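Local coordinates for glycosyl hydrolases family 31 family protein (Aspergillus niger, PDB 6DRU) that releases alpha-xylose from the non-reducing terminal glucose of xyloglucan oligosaccharides, as an alpha-xylosidase of glycoside hydrolase family 31, at residues T488-W492 with D523-S529; Y537-V542 with Y577-N581; W547-P552 with Q642-G646. All coordinates share one frame; numbering follows the deposited sequence.

Contact 1: T488-W492 with D523-S529; sequences TTSVW and DSTVWWS. With MAN (alpha-D-mannopyranose), chain E; BGC (beta-D-glucopyranose), chain G; MAN (alpha-D-mannopyranose), chain B.
D523 packs along V491 and reaches a mannose with its carboxylate. Its CB packs on V491 CG1 at 3.6 Å. CG lies anti to the backbone N (chi1 -168°), which carries the carboxylate on toward the glycan. OD2 touches the same methyl and accepts a hydrogen bond from O4 of the chain E mannose at 2.7 Å. OD1 turns back into its own loop. There it takes T525 N, closing an Asx turn, and T525 OG1, which sits above the carboxylate plane. Both donors come from the same face. With the mannose bond to OD2, three bonds hold the carboxylate's rotation. T525 OG1 in turn accepts from O3 of the chain E mannose at 2.6 Å.

The two segments are loops of the GH31 TIM barrel. Residues 488-492 follow strand 481-484 and lead into helix 492-508, with V491 as N-cap. Residues 523-529 form two type I turns ahead of helix 535-548. D487, the proton donor, directly precedes T488.

S529 OG ties the loops together. It donates to S490 O at 2.8 Å, from above the carbonyl plane, and accepts a nearly straight bond (170°) from D523 N. V491 CG1 also reaches V526 CG2 at 3.7 Å. W528 brings CH2 to W492 CD1 at 3.7 Å, and the two ring planes stand 62° apart. W527 lies between W528 CB on one face and a glucose, through its O4, on the other. S524 OG bonds to G90 O of the second subunit.

Contact 2: Y537-V542 with Y577-N581; sequences YRELYV and YGASN
R538 and Y577 bring their CA atoms within 5.9 Å, where helix 535-548 of the TIM-barrel domain meets the loop leading into helix 582-594. One helical turn on, V542 faces N581 at a wider CA spacing of 7.5 Å. The helix is regular here. The loop turns at G578, whose phi is positive, and then takes up helical backbone angles from A579 to N581.

Y541 and Y577 form an offset stack. Their planes are 4° apart and their centroids 3.8 Å apart. With chi1 at 180° the Y541 ring swings away from its own backbone N and lies flat on Y577. Y577 CZ sits over the centre of the Y541 ring. Y537 CE2 meets the same Y577 ring at its edge, in plane. The hydroxyls bond elsewhere: Y541 OH to T556 OG1, Y577 OH to R560 NE and Y537 OH to G518 O. These bonds hold the three buried rings at their far ends.

R538 runs out extended past the Y577 carbonyl and puts one face of its guanidinium over G578 CA. Its NE has a weak bond to I532 O. V542 CG2 packs against the N581 amide through OD1. The other end of that amide, ND2, lies 3.6 Å from R538 CB and gives a bond of 2.8 Å to Y577 O, nearly along the C=O axis and in the amide plane.

Contact 3: W547-P552 with Q642-G646; sequences WTTFLP and QYMFG
The F645 ring lies with one face on the backbone of the 547-552 segment. F550 C stands over its centre and L551 N nearer the rim. F645 CD2 meets F550 CB at 4.0 Å, and CE1 meets P552 CD at the same distance. CZ packs against L551 O, a carbonyl that accepts a hydrogen bond from R592 NH1.

The Y643 ring is approached at its edge, where F550 O lies in plane. The five-membered ring of W547 meets Y643 border against border, neither over the other's face, with planes 69° apart. L551 CD1 sits over the centre of one face of the indole, and L551 CD2 reaches Y643 OH at 3.7 Å.

This buried contact joins two domains. Residues 547-552 carry the chain from the end of helix 535-548 towards barrel strand 554-555. Y643 and F645 belong to strand 643-645 in the antiparallel sheet of the C-terminal domain. Both point at the barrel from the same side of their strand.

The Y643 hydroxyl accepts from W547 NE1 at 2.9 Å, with a bent N-H...O angle of 130°. The same OH lies against F550 O, but the modelled separation is too short for the bond to be read closely.

The three contacts are strung along helix 535-548. Contact 1 closes in the loop before this helix, contact 2 uses its early turns, and contact 3 its end. Contacts 1 and 2 have centres about 15 Å apart and touch directly: L540 packs on V491 and W492, and Y537 on S490 and W528. Contacts 2 and 3 are about 21 Å apart between centres and do not touch. Their segments alternate along the chain. Contacts 1 and 3 are about 24 Å apart. Contacts 1 and 2 stay within the TIM-barrel domain, whereas contact 3 reaches the C-terminal domain. One helix thus runs from the glycan-contacting loop 523-529 to the C-terminal domain.

Contact 1: T488-W492 with D523-S529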
loop_
_atom_site.group_PDB
_atom_site.type_symbol
_atom_site.label_atom_id
_atom_site.label_comp_id
_atom_site.label_asym_id
_atom_site.label_seq_id
_atom_site.Cartn_x
_atom_site.Cartn_y
_atom_site.Cartn_z
ATOM N N THR A 488 12.109 2.352 -35.317
ATOM C CA THR A 488 11.001 2.617 -36.219
ATOM C C THR A 488 10.975 1.568 -37.323
ATOM O O THR A 488 11.989 0.936 -37.629
ATOM C CB THR A 488 11.109 4.020 -36.830
ATOM O OG1 THR A 488 12.466 4.279 -37.209
ATOM C CG2 THR A 488 10.667 5.068 -35.824
ATOM N N THR A 489 9.802 1.386 -37.922
ATOM C CA THR A 489 9.649 0.455 -39.030
ATOM C C THR A 489 10.010 1.131 -40.348
ATOM O O THR A 489 9.770 2.325 -40.542
ATOM C CB THR A 489 8.221 -0.089 -39.097
ATOM O OG1 THR A 489 7.288 0.984 -38.930
ATOM C CG2 THR A 489 7.995 -1.128 -38.009
ATOM N N SER A 490 10.599 0.353 -41.254
ATOM C CA SER A 490 11.048 0.870 -42.548
ATOM C C SER A 490 9.905 0.791 -43.562
ATOM O O SER A 490 9.874 -0.049 -44.463
ATOM C CB SER A 490 12.279 0.111 -43.025
ATOM O OG SER A 490 13.362 0.277 -42.127
ATOM N N VAL A 491 8.946 1.701 -43.394
ATOM C CA VAL A 491 7.816 1.846 -44.302
ATOM C C VAL A 491 7.582 3.332 -44.542
ATOM O O VAL A 491 8.160 4.192 -43.875
ATOM C CB VAL A 491 6.531 1.181 -43.764
ATOM C CG1 VAL A 491 6.659 -0.332 -43.795
ATOM C CG2 VAL A 491 6.226 1.671 -42.358
ATOM N N TRP A 492 6.713 3.626 -45.513
ATOM C CA TRP A 492 6.488 5.012 -45.913
ATOM C C TRP A 492 5.785 5.808 -44.821
ATOM O O TRP A 492 6.142 6.964 -44.566
ATOM C CB TRP A 492 5.691 5.063 -47.215
ATOM C CG TRP A 492 6.520 4.760 -48.416
ATOM C CD1 TRP A 492 6.569 3.587 -49.108
ATOM C CD2 TRP A 492 7.434 5.649 -49.068
ATOM N NE1 TRP A 492 7.455 3.690 -50.154
ATOM C CE2 TRP A 492 8.000 4.947 -50.151
ATOM C CE3 TRP A 492 7.827 6.974 -48.844
ATOM C CZ2 TRP A 492 8.937 5.523 -51.005
ATOM C CZ3 TRP A 492 8.759 7.542 -49.693
ATOM C CH2 TRP A 492 9.303 6.818 -50.760
ATOM N N ASP A 523 9.247 -4.217 -41.388
ATOM C CA ASP A 523 7.826 -4.488 -41.214
ATOM C C ASP A 523 7.502 -5.825 -41.872
ATOM O O ASP A 523 7.632 -5.970 -43.091
ATOM C CB ASP A 523 6.992 -3.360 -41.820
ATOM C CG ASP A 523 5.524 -3.429 -41.424
ATOM O OD1 ASP A 523 4.990 -4.545 -41.246
ATOM O OD2 ASP A 523 4.897 -2.353 -41.296
ATOM N N SER A 524 7.085 -6.803 -41.066
ATOM C CA SER A 524 6.858 -8.144 -41.589
ATOM C C SER A 524 5.672 -8.208 -42.543
ATOM O O SER A 524 5.598 -9.137 -43.354
ATOM C CB SER A 524 6.654 -9.132 -40.439
ATOM O OG SER A 524 5.307 -9.139 -40.003
ATOM N N THR A 525 4.745 -7.252 -42.468
ATOM C CA THR A 525 3.586 -7.252 -43.351
ATOM C C THR A 525 3.860 -6.600 -44.702
ATOM O O THR A 525 3.031 -6.728 -45.610
ATOM C CB THR A 525 2.408 -6.548 -42.673
ATOM O OG1 THR A 525 2.743 -5.176 -42.429
ATOM C CG2 THR A 525 2.076 -7.224 -41.354
ATOM N N VAL A 526 4.985 -5.909 -44.855
ATOM C CA VAL A 526 5.391 -5.296 -46.116
ATOM C C VAL A 526 6.594 -6.077 -46.631
ATOM O O VAL A 526 7.678 -6.021 -46.037
ATOM C CB VAL A 526 5.718 -3.806 -45.946
ATOM C CG1 VAL A 526 5.967 -3.165 -47.294
ATOM C CG2 VAL A 526 4.586 -3.097 -45.220
ATOM N N TRP A 527 6.407 -6.802 -47.737
ATOM C CA TRP A 527 7.397 -7.794 -48.153
ATOM C C TRP A 527 8.750 -7.156 -48.451
ATOM O O TRP A 527 9.797 -7.750 -48.168
ATOM C CB TRP A 527 6.890 -8.571 -49.370
ATOM C CG TRP A 527 6.803 -7.760 -50.633
ATOM C CD1 TRP A 527 5.717 -7.074 -51.093
ATOM C CD2 TRP A 527 7.845 -7.553 -51.595
ATOM N NE1 TRP A 527 6.018 -6.454 -52.281
ATOM C CE2 TRP A 527 7.319 -6.731 -52.611
ATOM C CE3 TRP A 527 9.173 -7.982 -51.696
ATOM C CZ2 TRP A 527 8.072 -6.330 -53.712
ATOM C CZ3 TRP A 527 9.919 -7.582 -52.790
ATOM C CH2 TRP A 527 9.367 -6.764 -53.784
ATOM N N TRP A 528 8.754 -5.950 -49.013
ATOM C CA TRP A 528 9.990 -5.291 -49.415
ATOM C C TRP A 528 10.625 -4.465 -48.305
ATOM O O TRP A 528 11.704 -3.901 -48.517
ATOM C CB TRP A 528 9.743 -4.396 -50.636
ATOM C CG TRP A 528 8.646 -3.390 -50.443
ATOM C CD1 TRP A 528 7.352 -3.503 -50.859
ATOM C CD2 TRP A 528 8.744 -2.123 -49.779
ATOM N NE1 TRP A 528 6.640 -2.384 -50.502
ATOM C CE2 TRP A 528 7.472 -1.522 -49.838
ATOM C CE3 TRP A 528 9.785 -1.437 -49.145
ATOM C CZ2 TRP A 528 7.210 -0.271 -49.282
ATOM C CZ3 TRP A 528 9.524 -0.195 -48.595
ATOM C CH2 TRP A 528 8.248 0.375 -48.668
ATOM N N SER A 529 9.986 -4.375 -47.140
ATOM C CA SER A 529 10.451 -3.486 -46.081
ATOM C C SER A 529 11.882 -3.814 -45.675
ATOM O O SER A 529 12.190 -4.950 -45.300
ATOM C CB SER A 529 9.520 -3.587 -44.873
ATOM O OG SER A 529 9.968 -2.763 -43.810
HETATM C C1 MAN E . -1.079 -1.131 -43.433
HETATM C C2 MAN E . -0.888 -2.609 -43.179
HETATM C C3 MAN E . 0.073 -2.801 -42.024
HETATM C C4 MAN E . 1.343 -2.028 -42.303
HETATM C C5 MAN E . 0.975 -0.587 -42.587
HETATM C C6 MAN E . 2.222 0.237 -42.820
HETATM O O2 MAN E . -0.351 -3.207 -44.333
HETATM O O3 MAN E . 0.366 -4.169 -41.871
HETATM O O4 MAN E . 2.198 -2.098 -41.185
HETATM O O5 MAN E . 0.157 -0.528 -43.732
HETATM O O6 MAN E . 1.888 1.607 -42.781
HETATM C C2 BGC G . 7.361 -8.869 -56.978
HETATM C C3 BGC G . 6.289 -8.542 -55.945
HETATM C C4 BGC G . 5.799 -9.806 -55.248
HETATM C C5 BGC G . 6.969 -10.646 -54.755
HETATM C C6 BGC G . 6.482 -11.946 -54.125
HETATM C C1 BGC G . 8.438 -9.766 -56.380
HETATM O O2 BGC G . 7.956 -7.656 -57.449
HETATM O O3 BGC G . 5.187 -7.894 -56.590
HETATM O O4 BGC G . 4.968 -9.446 -54.139
HETATM O O5 BGC G . 7.836 -10.943 -55.848
HETATM O O6 BGC G . 7.027 -12.072 -52.808
HETATM C C1 MAN B . -1.007 -3.989 -45.316
HETATM C C2 MAN B . 0.064 -4.881 -45.911
HETATM C C3 MAN B . 0.930 -4.132 -46.910
HETATM C C4 MAN B . 0.122 -3.193 -47.785
HETATM C C5 MAN B . -0.879 -2.434 -46.944
HETATM C C6 MAN B . -1.686 -1.498 -47.815
HETATM O O2 MAN B . -0.535 -5.992 -46.535
HETATM O O3 MAN B . 1.584 -5.071 -47.730
HETATM O O4 MAN B . 0.986 -2.278 -48.418
HETATM O O5 MAN B . -1.742 -3.357 -46.331
HETATM O O6 MAN B . -3.019 -1.470 -47.354
#

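Contact 2: Y537-V542 with Y577-N581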
loop_
_atom_site.group_PDB
_atom_site.type_symbol
_atom_site.label_atom_id
_atom_site.label_comp_id
_atom_site.label_asym_id
_atom_site.label_seq_id
_atom_site.Cartn_x
_atom_site.Cartn_y
_atom_site.Cartn_z
ATOM N N TYR A 537 12.235 -0.532 -51.616
ATOM C CA TYR A 537 12.878 0.064 -50.452
ATOM C C TYR A 537 14.003 1.013 -50.839
ATOM O O TYR A 537 14.280 1.970 -50.105
ATOM C CB TYR A 537 13.421 -1.018 -49.517
ATOM C CG TYR A 537 14.085 -0.429 -48.297
ATOM C CD1 TYR A 537 13.334 0.212 -47.322
ATOM C CD2 TYR A 537 15.464 -0.476 -48.140
ATOM C CE1 TYR A 537 13.933 0.768 -46.213
ATOM C CE2 TYR A 537 16.072 0.080 -47.033
ATOM C CZ TYR A 537 15.300 0.700 -46.074
ATOM O OH TYR A 537 15.896 1.256 -44.969
ATOM N N ARG A 538 14.671 0.765 -51.967
ATOM C CA ARG A 538 15.674 1.709 -52.446
ATOM C C ARG A 538 15.069 3.092 -52.653
ATOM O O ARG A 538 15.716 4.109 -52.379
ATOM C CB ARG A 538 16.306 1.193 -53.737
ATOM C CG ARG A 538 17.362 0.125 -53.525
ATOM C CD ARG A 538 17.644 -0.621 -54.813
ATOM N NE ARG A 538 18.903 -1.354 -54.754
ATOM C CZ ARG A 538 19.401 -2.062 -55.762
ATOM N NH1 ARG A 538 18.741 -2.136 -56.909
ATOM N NH2 ARG A 538 20.558 -2.695 -55.623
ATOM N N GLU A 539 13.827 3.148 -53.140
ATOM C CA GLU A 539 13.142 4.430 -53.276
ATOM C C GLU A 539 12.904 5.068 -51.913
ATOM O O GLU A 539 13.183 6.255 -51.711
ATOM C CB GLU A 539 11.818 4.239 -54.017
ATOM C CG GLU A 539 11.033 5.525 -54.227
ATOM C CD GLU A 539 9.607 5.270 -54.671
ATOM O OE1 GLU A 539 9.168 4.101 -54.624
ATOM O OE2 GLU A 539 8.923 6.238 -55.068
ATOM N N LEU A 540 12.394 4.283 -50.960
ATOM C CA LEU A 540 12.123 4.804 -49.622
ATOM C C LEU A 540 13.393 5.311 -48.952
ATOM O O LEU A 540 13.388 6.377 -48.325
ATOM C CB LEU A 540 11.459 3.727 -48.766
ATOM C CG LEU A 540 11.221 4.075 -47.295
ATOM C CD1 LEU A 540 10.411 5.357 -47.152
ATOM C CD2 LEU A 540 10.534 2.921 -46.581
ATOM N N TYR A 541 14.492 4.560 -49.065
ATOM C CA TYR A 541 15.722 4.956 -48.389
ATOM C C TYR A 541 16.269 6.264 -48.946
ATOM O O TYR A 541 16.733 7.123 -48.187
ATOM C CB TYR A 541 16.773 3.852 -48.501
ATOM C CG TYR A 541 18.072 4.216 -47.819
ATOM C CD1 TYR A 541 18.207 4.104 -46.442
ATOM C CD2 TYR A 541 19.158 4.686 -48.546
ATOM C CE1 TYR A 541 19.388 4.443 -45.810
ATOM C CE2 TYR A 541 20.342 5.028 -47.923
ATOM C CZ TYR A 541 20.450 4.904 -46.554
ATOM O OH TYR A 541 21.627 5.240 -45.924
ATOM N N VAL A 542 16.230 6.435 -50.269
ATOM C CA VAL A 542 16.776 7.649 -50.869
ATOM C C VAL A 542 15.944 8.861 -50.471
ATOM O O VAL A 542 16.482 9.944 -50.210
ATOM C CB VAL A 542 16.873 7.489 -52.396
ATOM C CG1 VAL A 542 17.187 8.821 -53.056
ATOM C CG2 VAL A 542 17.942 6.464 -52.746
ATOM N N TYR A 577 22.927 0.549 -52.306
ATOM C CA TYR A 577 21.525 0.700 -52.680
ATOM C C TYR A 577 21.342 0.779 -54.190
ATOM O O TYR A 577 20.417 1.431 -54.677
ATOM C CB TYR A 577 20.921 1.929 -52.001
ATOM C CG TYR A 577 20.757 1.761 -50.510
ATOM C CD1 TYR A 577 21.818 1.994 -49.644
ATOM C CD2 TYR A 577 19.544 1.359 -49.969
ATOM C CE1 TYR A 577 21.675 1.834 -48.282
ATOM C CE2 TYR A 577 19.391 1.198 -48.607
ATOM C CZ TYR A 577 20.458 1.437 -47.769
ATOM O OH TYR A 577 20.309 1.277 -46.411
ATOM N N GLY A 578 22.207 0.117 -54.939
ATOM C CA GLY A 578 22.110 0.131 -56.384
ATOM C C GLY A 578 23.044 1.149 -57.008
ATOM O O GLY A 578 23.309 2.221 -56.451
ATOM N N ALA A 579 23.557 0.811 -58.193
ATOM C CA ALA A 579 24.505 1.692 -58.867
ATOM C C ALA A 579 23.870 3.025 -59.236
ATOM O O ALA A 579 24.545 4.061 -59.203
ATOM C CB ALA A 579 25.066 1.006 -60.113
ATOM N N SER A 580 22.581 3.024 -59.586
ATOM C CA SER A 580 21.918 4.266 -59.975
ATOM C C SER A 580 21.689 5.186 -58.783
ATOM O O SER A 580 21.603 6.408 -58.953
ATOM C CB SER A 580 20.588 3.960 -60.663
ATOM O OG SER A 580 19.732 3.217 -59.812
ATOM N N ASN A 581 21.587 4.625 -57.578
ATOM C CA ASN A 581 21.296 5.416 -56.390
ATOM C C ASN A 581 22.544 5.929 -55.688
ATOM O O ASN A 581 22.447 6.889 -54.913
ATOM C CB ASN A 581 20.460 4.597 -55.404
ATOM C CG ASN A 581 19.026 4.435 -55.858
ATOM O OD1 ASN A 581 18.400 5.386 -56.325
ATOM N ND2 ASN A 581 18.496 3.224 -55.727
#

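Contact 3: W547-P552 with Q642-G646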
loop_
_atom_site.group_PDB
_atom_site.type_symbol
_atom_site.label_atom_id
_atom_site.label_comp_id
_atom_site.label_asym_id
_atom_site.label_seq_id
_atom_site.Cartn_x
_atom_site.Cartn_y
_atom_site.Cartn_z
ATOM N N TRP A 547 16.145 13.474 -46.513
ATOM C CA TRP A 547 15.578 14.285 -45.441
ATOM C C TRP A 547 16.583 14.506 -44.319
ATOM O O TRP A 547 16.644 15.596 -43.738
ATOM C CB TRP A 547 14.308 13.630 -44.903
ATOM C CG TRP A 547 13.738 14.331 -43.710
ATOM C CD1 TRP A 547 13.603 15.678 -43.537
ATOM C CD2 TRP A 547 13.234 13.721 -42.516
ATOM N NE1 TRP A 547 13.041 15.945 -42.311
ATOM C CE2 TRP A 547 12.806 14.759 -41.665
ATOM C CE3 TRP A 547 13.102 12.398 -42.085
ATOM C CZ2 TRP A 547 12.256 14.515 -40.409
ATOM C CZ3 TRP A 547 12.556 12.157 -40.839
ATOM C CH2 TRP A 547 12.138 13.210 -40.016
ATOM N N THR A 548 17.379 13.482 -43.996
ATOM C CA THR A 548 18.339 13.605 -42.905
ATOM C C THR A 548 19.395 14.666 -43.182
ATOM O O THR A 548 20.054 15.124 -42.243
ATOM C CB THR A 548 19.012 12.258 -42.642
ATOM O OG1 THR A 548 19.836 11.907 -43.760
ATOM C CG2 THR A 548 17.965 11.178 -42.433
ATOM N N THR A 549 19.572 15.064 -44.445
ATOM C CA THR A 549 20.464 16.179 -44.749
ATOM C C THR A 549 19.991 17.463 -44.080
ATOM O O THR A 549 20.813 18.287 -43.664
ATOM C CB THR A 549 20.562 16.382 -46.262
ATOM O OG1 THR A 549 20.725 15.113 -46.908
ATOM C CG2 THR A 549 21.747 17.278 -46.605
ATOM N N PHE A 550 18.678 17.642 -43.961
ATOM C CA PHE A 550 18.115 18.852 -43.377
ATOM C C PHE A 550 17.537 18.560 -41.997
ATOM O O PHE A 550 16.392 18.913 -41.700
ATOM C CB PHE A 550 17.062 19.442 -44.316
ATOM C CG PHE A 550 17.581 19.707 -45.700
ATOM C CD1 PHE A 550 18.176 20.919 -46.009
ATOM C CD2 PHE A 550 17.491 18.738 -46.688
ATOM C CE1 PHE A 550 18.663 21.163 -47.277
ATOM C CE2 PHE A 550 17.975 18.977 -47.958
ATOM C CZ PHE A 550 18.562 20.191 -48.254
ATOM N N LEU A 551 18.333 17.916 -41.156
ATOM C CA LEU A 551 18.028 17.622 -39.766
ATOM C C LEU A 551 19.209 18.052 -38.915
ATOM O O LEU A 551 20.318 18.232 -39.429
ATOM C CB LEU A 551 17.746 16.128 -39.554
ATOM C CG LEU A 551 16.390 15.613 -40.024
ATOM C CD1 LEU A 551 16.296 14.110 -39.833
ATOM C CD2 LEU A 551 15.275 16.322 -39.273
ATOM N N PRO A 552 19.001 18.259 -37.609
ATOM C CA PRO A 552 20.114 18.706 -36.756
ATOM C C PRO A 552 21.346 17.826 -36.851
ATOM O O PRO A 552 22.470 18.335 -36.767
ATOM C CB PRO A 552 19.500 18.679 -35.352
ATOM C CG PRO A 552 18.059 18.967 -35.590
ATOM C CD PRO A 552 17.719 18.257 -36.876
ATOM N N GLN A 642 5.973 19.621 -42.543
ATOM C CA GLN A 642 6.828 20.694 -43.031
ATOM C C GLN A 642 7.400 21.456 -41.845
ATOM O O GLN A 642 6.803 21.489 -40.764
ATOM C CB GLN A 642 6.072 21.672 -43.941
ATOM C CG GLN A 642 5.323 21.043 -45.101
ATOM C CD GLN A 642 4.639 22.083 -45.971
ATOM O OE1 GLN A 642 3.920 21.750 -46.915
ATOM N NE2 GLN A 642 4.864 23.355 -45.659
ATOM N N TYR A 643 8.558 22.078 -42.052
ATOM C CA TYR A 643 9.199 22.821 -40.978
ATOM C C TYR A 643 10.271 23.724 -41.564
ATOM O O TYR A 643 10.728 23.529 -42.693
ATOM C CB TYR A 643 9.817 21.884 -39.935
ATOM C CG TYR A 643 10.944 21.027 -40.467
ATOM C CD1 TYR A 643 10.683 19.834 -41.127
ATOM C CD2 TYR A 643 12.270 21.411 -40.301
ATOM C CE1 TYR A 643 11.710 19.048 -41.612
ATOM C CE2 TYR A 643 13.303 20.632 -40.782
ATOM C CZ TYR A 643 13.017 19.451 -41.437
ATOM O OH TYR A 643 14.043 18.669 -41.919
ATOM N N MET A 644 10.668 24.714 -40.772
ATOM C CA MET A 644 11.787 25.580 -41.112
ATOM C C MET A 644 13.050 25.008 -40.479
ATOM O O MET A 644 13.158 24.943 -39.250
ATOM C CB MET A 644 11.532 27.008 -40.631
ATOM C CG MET A 644 10.427 27.736 -41.392
ATOM S SD MET A 644 10.878 28.251 -43.063
ATOM C CE MET A 644 12.149 29.467 -42.726
ATOM N N PHE A 645 13.998 24.589 -41.314
ATOM C CA PHE A 645 15.303 24.133 -40.840
ATOM C C PHE A 645 16.227 25.341 -40.815
ATOM O O PHE A 645 16.791 25.732 -41.839
ATOM C CB PHE A 645 15.847 23.021 -41.728
ATOM C CG PHE A 645 17.113 22.408 -41.216
ATOM C CD1 PHE A 645 17.140 21.774 -39.987
ATOM C CD2 PHE A 645 18.278 22.466 -41.960
ATOM C CE1 PHE A 645 18.305 21.209 -39.510
ATOM C CE2 PHE A 645 19.447 21.901 -41.488
ATOM C CZ PHE A 645 19.459 21.271 -40.261
ATOM N N GLY A 646 16.383 25.935 -39.637
ATOM C CA GLY A 646 17.038 27.212 -39.514
ATOM C C GLY A 646 16.103 28.327 -39.938
ATOM O O GLY A 646 14.915 28.104 -40.196
#